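Local coordinates for glutamate--tRNA ligase (Methanothermobacter thermautotrophicus, PDB 3AII), which probably catalyses the ATP-dependent attachment of glutamate to tRNA, working through a glutamyl-adenylate intermediate, at residues Asn393-Ile396 with Leu397-Glu400. Numbering follows the deposited sequence.
Sequences NRSI and LEEE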
loop_
_atom_site.group_PDB
_atom_site.type_symbol
_atom_site.label_atom_id
_atom_site.label_comp_id
_atom_site.label_asym_id
_atom_site.label_seq_id
_atom_site.Cartn_x
_atom_site.Cartn_y
_atom_site.Cartn_z
ATOM N N ASN A 393 -8.901 -5.669 -10.672
ATOM C CA ASN A 393 -9.356 -4.310 -10.928
ATOM C C ASN A 393 -10.045 -4.195 -12.281
ATOM O O ASN A 393 -11.069 -3.515 -12.424
ATOM C CB ASN A 393 -8.187 -3.330 -10.870
ATOM C CG ASN A 393 -8.640 -1.934 -10.544
ATOM O OD1 ASN A 393 -9.291 -1.717 -9.518
ATOM N ND2 ASN A 393 -8.323 -0.977 -11.417
ATOM N N ARG A 394 -9.469 -4.857 -13.278
ATOM C CA ARG A 394 -10.029 -4.850 -14.627
ATOM C C ARG A 394 -11.458 -5.407 -14.629
ATOM O O ARG A 394 -12.347 -4.851 -15.268
ATOM C CB ARG A 394 -9.130 -5.649 -15.567
ATOM C CG ARG A 394 -9.609 -5.693 -17.015
ATOM C CD ARG A 394 -8.615 -6.469 -17.892
ATOM N NE ARG A 394 -7.275 -5.891 -17.817
ATOM C CZ ARG A 394 -6.228 -6.469 -17.228
ATOM N NH1 ARG A 394 -5.054 -5.843 -17.208
ATOM N NH2 ARG A 394 -6.344 -7.670 -16.671
ATOM N N SER A 395 -11.684 -6.483 -13.879
ATOM C CA SER A 395 -13.018 -7.060 -13.773
ATOM C C SER A 395 -14.035 -6.055 -13.258
ATOM O O SER A 395 -15.192 -6.069 -13.673
ATOM C CB SER A 395 -13.001 -8.325 -12.918
ATOM O OG SER A 395 -12.218 -9.309 -13.571
ATOM N N ILE A 396 -13.595 -5.169 -12.373
ATOM C CA ILE A 396 -14.466 -4.111 -11.881
ATOM C C ILE A 396 -14.634 -2.993 -12.911
ATOM O O ILE A 396 -15.750 -2.620 -13.259
ATOM C CB ILE A 396 -13.938 -3.508 -10.573
ATOM C CG1 ILE A 396 -13.888 -4.580 -9.480
ATOM C CG2 ILE A 396 -14.819 -2.331 -10.139
ATOM C CD1 ILE A 396 -13.174 -4.122 -8.224
ATOM N N LEU A 397 -13.523 -2.454 -13.396
ATOM C CA LEU A 397 -13.583 -1.308 -14.290
ATOM C C LEU A 397 -14.246 -1.633 -15.630
ATOM O O LEU A 397 -14.920 -0.785 -16.217
ATOM C CB LEU A 397 -12.185 -0.732 -14.527
ATOM C CG LEU A 397 -11.494 -0.115 -13.321
ATOM C CD1 LEU A 397 -10.184 0.560 -13.754
ATOM C CD2 LEU A 397 -12.437 0.877 -12.661
ATOM N N GLU A 398 -14.057 -2.847 -16.135
ATOM C CA GLU A 398 -14.535 -3.121 -17.487
ATOM C C GLU A 398 -16.056 -3.110 -17.551
ATOM O O GLU A 398 -16.625 -3.051 -18.635
ATOM C CB GLU A 398 -13.964 -4.428 -18.052
ATOM C CG GLU A 398 -14.551 -5.674 -17.450
ATOM C CD GLU A 398 -13.796 -6.920 -17.871
ATOM O OE1 GLU A 398 -12.839 -6.797 -18.671
ATOM O OE2 GLU A 398 -14.162 -8.017 -17.397
ATOM N N GLU A 399 -16.709 -3.138 -16.396
ATOM C CA GLU A 399 -18.166 -3.174 -16.379
ATOM C C GLU A 399 -18.800 -1.794 -16.291
ATOM O O GLU A 399 -20.014 -1.659 -16.438
ATOM C CB GLU A 399 -18.681 -4.056 -15.239
ATOM C CG GLU A 399 -18.401 -5.540 -15.440
ATOM C CD GLU A 399 -18.902 -6.061 -16.779
ATOM O OE1 GLU A 399 -18.357 -7.077 -17.263
ATOM O OE2 GLU A 399 -19.834 -5.455 -17.354
ATOM N N GLU A 400 -17.995 -0.765 -16.052
ATOM C CA GLU A 400 -18.579 0.553 -15.837
ATOM C C GLU A 400 -17.791 1.731 -16.394
ATOM O O GLU A 400 -18.350 2.811 -16.565
ATOM C CB GLU A 400 -18.842 0.781 -14.350
ATOM C CG GLU A 400 -17.585 0.819 -13.497
ATOM C CD GLU A 400 -17.890 1.090 -12.034
ATOM O OE1 GLU A 400 -17.927 0.123 -11.241
ATOM O OE2 GLU A 400 -18.094 2.269 -11.676
HETATM O O HOH W 1 -16.263 -8.132 -15.285
HETATM O O HOH W 2 -13.917 -10.480 -15.469
HETATM O O HOH W 3 -18.045 -2.884 -11.597
#
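Near the C-terminal end of helix 386-397, ahead of strand 402-408, the backbone bonds between N393 and E400 change their spacing. Two i to i+4 bonds hold this turn: L397 N gives a nearly straight bond to N393 O (2.8 Å, 172°), and E398 N follows to R394 O at 2.8 Å. The next amide, E399 N, reaches only a weak bond to I396 O at 3.3 Å, and E400 N bonds to L397 O, so these two amides look three residues back instead of four.

N393 and L397 are buried, whereas E398 is exposed. On the buried face the CD1 methyl of L397 lies 3.4 Å from N393 ND2, the two chains crossing at a slant; that amide is turned inward, with OD1 accepting from R364 N and ND2 donating to G362 O and H552 NE2. On the outer face E398 has CG wedged between its backbone N and carbonyl carbon (chi1 73°), which folds the side chain back over the preceding turn and brings CG to 3.2 Å from R394 O. Its carboxylate does not pair with R394, whose NE is 5.7 Å from E398 OE1 and donates instead to the carbonyl of K553, the C-terminal residue. E398 OE2 accepts a hydrogen bond from a water whose oxygen lies 3.1 Å away, and this water also meets S395 OG.

Another water donates to both I396 O (2.8 Å) and E400 OE1, while E400 OE2 forms a salt bridge with R364. One water thus bridges hydroxyl to carboxylate and the other carbonyl to carboxylate, and their protons may soften the gathering of negative charge here; on the inner side the buried N393 amide has OD1 and both N-H groups bonded, with L397 CD1 packed beside it.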